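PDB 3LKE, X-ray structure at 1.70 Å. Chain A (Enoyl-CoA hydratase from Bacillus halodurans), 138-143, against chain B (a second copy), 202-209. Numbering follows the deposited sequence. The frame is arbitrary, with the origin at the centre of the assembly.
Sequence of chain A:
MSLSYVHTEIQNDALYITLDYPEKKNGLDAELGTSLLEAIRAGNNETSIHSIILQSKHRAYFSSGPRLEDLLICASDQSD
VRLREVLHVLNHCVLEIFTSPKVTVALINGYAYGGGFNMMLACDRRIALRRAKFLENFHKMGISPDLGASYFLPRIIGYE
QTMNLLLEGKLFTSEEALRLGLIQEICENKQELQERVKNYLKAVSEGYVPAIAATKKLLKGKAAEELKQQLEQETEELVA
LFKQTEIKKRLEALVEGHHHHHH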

ATOM      1  N   PHE A 138      -3.022 -23.068   3.178  1.00 24.79           N
ATOM      2  CA  PHE A 138      -2.598 -23.044   4.575  1.00 26.57           C
ATOM      3  C   PHE A 138      -3.762 -23.244   5.554  1.00 27.01           C
ATOM      4  O   PHE A 138      -3.597 -23.900   6.581  1.00 27.22           O
ATOM      5  CB  PHE A 138      -1.905 -21.723   4.915  1.00 26.12           C
ATOM      6  CG  PHE A 138      -0.730 -21.395   4.037  1.00 24.18           C
ATOM      7  CD1 PHE A 138       0.501 -22.001   4.244  1.00 26.86           C
ATOM      8  CD2 PHE A 138      -0.849 -20.453   3.021  1.00 24.85           C
ATOM      9  CE1 PHE A 138       1.581 -21.692   3.450  1.00 26.83           C
ATOM     10  CE2 PHE A 138       0.240 -20.148   2.199  1.00 25.56           C
ATOM     11  CZ  PHE A 138       1.453 -20.760   2.424  1.00 24.17           C
ATOM     12  N   HIS A 139      -4.922 -22.665   5.240  1.00 24.39           N
ATOM     13  CA  HIS A 139      -6.069 -22.672   6.170  1.00 25.77           C
ATOM     14  C   HIS A 139      -6.521 -24.103   6.488  1.00 30.74           C
ATOM     15  O   HIS A 139      -6.675 -24.478   7.651  1.00 29.89           O
ATOM     16  CB  HIS A 139      -7.230 -21.866   5.580  1.00 29.56           C
ATOM     17  CG  HIS A 139      -8.408 -21.712   6.498  1.00 27.91           C
ATOM     18  ND1 HIS A 139      -8.371 -20.945   7.642  1.00 29.10           N
ATOM     19  CD2 HIS A 139      -9.671 -22.196   6.412  1.00 29.19           C
ATOM     20  CE1 HIS A 139      -9.557 -20.974   8.230  1.00 29.98           C
ATOM     21  NE2 HIS A 139     -10.364 -21.726   7.502  1.00 29.32           N
ATOM     22  N   LYS A 140      -6.724 -24.901   5.449  1.00 26.81           N
ATOM     23  CA  LYS A 140      -7.150 -26.281   5.640  1.00 30.76           C
ATOM     24  C   LYS A 140      -6.030 -27.131   6.239  1.00 28.26           C
ATOM     25  O   LYS A 140      -6.300 -28.091   6.967  1.00 30.31           O
ATOM     26  CB  LYS A 140      -7.653 -26.881   4.325  1.00 31.01           C
ATOM     27  CG  LYS A 140      -8.916 -26.208   3.785  1.00 38.80           C
ATOM     28  CD  LYS A 140      -9.332 -26.794   2.439  1.00 44.63           C
ATOM     29  CE  LYS A 140     -10.583 -26.106   1.898  1.00 47.49           C
ATOM     30  NZ  LYS A 140     -10.352 -24.667   1.561  1.00 42.46           N
ATOM     31  N   MET A 141      -4.778 -26.775   5.946  1.00 30.10           N
ATOM     32  CA  MET A 141      -3.622 -27.519   6.468  1.00 30.65           C
ATOM     33  C   MET A 141      -3.421 -27.248   7.971  1.00 31.09           C
ATOM     34  O   MET A 141      -2.798 -28.033   8.684  1.00 28.77           O
ATOM     35  CB  MET A 141      -2.334 -27.182   5.683  1.00 30.28           C
ATOM     36  CG  MET A 141      -2.387 -27.430   4.158  1.00 34.29           C
ATOM     37  SD  MET A 141      -0.990 -26.698   3.231  1.00 33.93           S
ATOM     38  CE  MET A 141       0.335 -27.679   3.888  1.00 29.71           C
ATOM     39  N   GLY A 142      -3.958 -26.133   8.456  1.00 27.90           N
ATOM     40  CA  GLY A 142      -3.773 -25.769   9.847  1.00 30.44           C
ATOM     41  C   GLY A 142      -2.389 -25.203  10.121  1.00 30.07           C
ATOM     42  O   GLY A 142      -1.893 -25.265  11.247  1.00 28.79           O
ATOM     43  N   ILE A 143      -1.757 -24.638   9.093  1.00 26.28           N
ATOM     44  CA  ILE A 143      -0.474 -23.979   9.295  1.00 25.34           C
ATOM     45  C   ILE A 143      -0.508 -22.492   8.947  1.00 26.65           C
ATOM     46  O   ILE A 143      -1.475 -22.001   8.362  1.00 27.48           O
ATOM     47  CB  ILE A 143       0.639 -24.660   8.515  1.00 31.81           C
ATOM     48  CG1 ILE A 143       0.344 -24.598   7.019  1.00 28.76           C
ATOM     49  CG2 ILE A 143       0.792 -26.111   8.985  1.00 26.89           C
ATOM     50  CD1 ILE A 143       1.549 -24.946   6.169  1.00 28.54           C
TER
ATOM     51  N   LYS B 202     -18.692 -21.098   8.523  1.00 33.50           N
ATOM     52  CA  LYS B 202     -18.422 -22.504   8.270  1.00 34.92           C
ATOM     53  C   LYS B 202     -17.009 -22.631   7.703  1.00 34.48           C
ATOM     54  O   LYS B 202     -16.230 -23.485   8.130  1.00 37.31           O
ATOM     55  CB  LYS B 202     -19.460 -23.101   7.319  1.00 36.86           C
ATOM     56  CG  LYS B 202     -19.280 -24.599   7.069  1.00 45.01           C
ATOM     57  CD  LYS B 202     -19.127 -25.353   8.384  1.00 43.45           C
ATOM     58  CE  LYS B 202     -18.966 -26.854   8.164  1.00 50.20           C
ATOM     59  NZ  LYS B 202     -20.252 -27.496   7.766  1.00 54.15           N
ATOM     60  N   ALA B 203     -16.666 -21.757   6.762  1.00 35.86           N
ATOM     61  CA  ALA B 203     -15.322 -21.768   6.189  1.00 34.79           C
ATOM     62  C   ALA B 203     -14.250 -21.450   7.233  1.00 32.89           C
ATOM     63  O   ALA B 203     -13.181 -22.072   7.241  1.00 32.30           O
ATOM     64  CB  ALA B 203     -15.219 -20.820   5.009  1.00 32.15           C
ATOM     65  N   VAL B 204     -14.521 -20.484   8.110  1.00 29.74           N
ATOM     66  CA  VAL B 204     -13.569 -20.194   9.175  1.00 30.35           C
ATOM     67  C   VAL B 204     -13.361 -21.423  10.072  1.00 30.54           C
ATOM     68  O   VAL B 204     -12.246 -21.688  10.523  1.00 29.65           O
ATOM     69  CB  VAL B 204     -13.997 -19.002  10.063  1.00 27.76           C
ATOM     70  CG1 VAL B 204     -13.048 -18.873  11.256  1.00 29.37           C
ATOM     71  CG2 VAL B 204     -14.032 -17.703   9.266  1.00 27.70           C
ATOM     72  N   SER B 205     -14.438 -22.164  10.334  1.00 33.23           N
ATOM     73  CA  SER B 205     -14.381 -23.275  11.290  1.00 32.59           C
ATOM     74  C   SER B 205     -13.529 -24.432  10.790  1.00 35.75           C
ATOM     75  O   SER B 205     -13.071 -25.264  11.579  1.00 32.48           O
ATOM     76  CB  SER B 205     -15.786 -23.785  11.637  1.00 31.83           C
ATOM     77  OG  SER B 205     -16.359 -24.480  10.538  1.00 39.03           O
ATOM     78  N   GLU B 206     -13.319 -24.490   9.482  1.00 35.08           N
ATOM     79  CA  GLU B 206     -12.535 -25.568   8.901  1.00 32.59           C
ATOM     80  C   GLU B 206     -11.043 -25.389   9.160  1.00 32.83           C
ATOM     81  O   GLU B 206     -10.258 -26.314   8.962  1.00 33.52           O
ATOM     82  CB  GLU B 206     -12.847 -25.717   7.418  1.00 37.84           C
ATOM     83  CG  GLU B 206     -14.301 -26.111   7.183  1.00 42.53           C
ATOM     84  CD  GLU B 206     -14.748 -25.923   5.746  1.00 49.50           C
ATOM     85  OE1 GLU B 206     -13.890 -25.629   4.884  1.00 55.93           O
ATOM     86  OE2 GLU B 206     -15.963 -26.070   5.482  1.00 52.89           O
ATOM     87  N   GLY B 207     -10.663 -24.206   9.628  1.00 29.55           N
ATOM     88  CA  GLY B 207      -9.288 -23.950  10.017  1.00 26.34           C
ATOM     89  C   GLY B 207      -8.995 -24.369  11.448  1.00 29.60           C
ATOM     90  O   GLY B 207      -9.867 -24.886  12.149  1.00 30.55           O
ATOM     91  N   TYR B 208      -7.754 -24.149  11.870  1.00 23.11           N
ATOM     92  CA  TYR B 208      -7.289 -24.490  13.210  1.00 26.89           C
ATOM     93  C   TYR B 208      -7.054 -23.200  13.992  1.00 28.00           C
ATOM     94  O   TYR B 208      -6.232 -22.384  13.594  1.00 29.65           O
ATOM     95  CB  TYR B 208      -5.995 -25.306  13.083  1.00 30.23           C
ATOM     96  CG  TYR B 208      -5.336 -25.752  14.371  1.00 30.60           C
ATOM     97  CD1 TYR B 208      -6.065 -26.375  15.379  1.00 31.19           C
ATOM     98  CD2 TYR B 208      -3.974 -25.585  14.556  1.00 29.14           C
ATOM     99  CE1 TYR B 208      -5.450 -26.791  16.543  1.00 31.20           C
ATOM    100  CE2 TYR B 208      -3.346 -26.004  15.713  1.00 31.71           C
ATOM    101  CZ  TYR B 208      -4.092 -26.598  16.707  1.00 30.86           C
ATOM    102  OH  TYR B 208      -3.448 -27.011  17.849  1.00 29.48           O
ATOM    103  N   VAL B 209      -7.770 -23.020  15.105  1.00 26.56           N
ATOM    104  CA  VAL B 209      -7.726 -21.744  15.829  1.00 25.48           C
ATOM    105  C   VAL B 209      -6.320 -21.166  16.056  1.00 26.00           C
ATOM    106  O   VAL B 209      -6.087 -19.992  15.794  1.00 27.81           O
ATOM    107  CB  VAL B 209      -8.512 -21.807  17.162  1.00 27.82           C
ATOM    108  CG1 VAL B 209      -8.137 -20.634  18.059  1.00 30.88           C
ATOM    109  CG2 VAL B 209     -10.002 -21.807  16.876  1.00 25.95           C
TER
HETATM  110  O   HOH W   1      -5.930 -23.067   9.959  1.00 27.34           O

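How do the two backbones meet? A short helix of chain A, residues 138-141, ends beside the place where a helix of chain B gives way to a loop. Each of the nearest CA pairs includes a glycine: the CA of A:His139 lies 5.2 Å from the CA of B:Gly207, and the CA of A:Gly142 lies 5.0 Å from the CA of B:Tyr208. A:Gly142 is the first residue to leave the helical conformation, and it does so with positive phi, a region that favours glycine. Its N still donates to the O of A:His139 at 3.3 Å, so the turn stays closed as the chain changes course. B:Tyr208 sits at the N-cap position, just before another helix of its own chain.

Which direct hydrogen bond joins the stretches? It runs from the side chain of A:His139 to the backbone of chain B: NE2 of A:His139 donates to O of B:Ala203 at 2.9 Å, with an N-H...O angle of 153°. The CA-to-CB bond of the histidine points sideways, but with chi1 in the t well the end of the ring comes nearer to the other stretch. The acceptor lies at the ring edge, near the ring plane, where the N-H of an imidazole points. O of B:Ala203 also receives a hydrogen bond from N of B:Glu206 at 3.3 Å, so the histidine adds a second donor to a helical carbonyl already in use. NE2 of A:His139 is also 3.3 Å from N of B:Gly207, but the angle is poor and no hydrogen bond forms; that N donates instead to O of B:Val204, 3.1 Å away.

What covers the face of the histidine ring? The CA of B:Gly207 lies 3.7 Å from the centroid of the A:His139 ring and 22° off its normal, a CH-pi contact in which the polarised CA-H of glycine meets the pi cloud. CA of B:Gly207 is also 3.6 Å from O of A:His139 in a CA-H...O contact. Such closeness depends on the lack of a side chain: a CB at B:Gly207 would point toward chain A and fall 2.3 Å from CE1 of A:His139, a clash.

How is the gap between the backbones bridged, and what packs around it? O of A:His139 and N of B:Tyr208 are 4.4 Å apart, too far for a direct hydrogen bond, and water 1 joins them. It donates to O of A:His139 at 2.8 Å and accepts from N of B:Tyr208 at 2.9 Å, satisfying both polar groups. Nearby, O of A:Gly142 lies 3.9 Å from CD2 of B:Tyr208, a van der Waals contact. At A:Gly142 an ideal CB would lie 3.5 Å from CB of B:Tyr208, a tight fit. Farther out, CE of A:Lys140 comes within 4.5 Å of OE1 of B:Glu206, a loose contact, while the lysine NZ is hydrogen-bonded elsewhere in the structure.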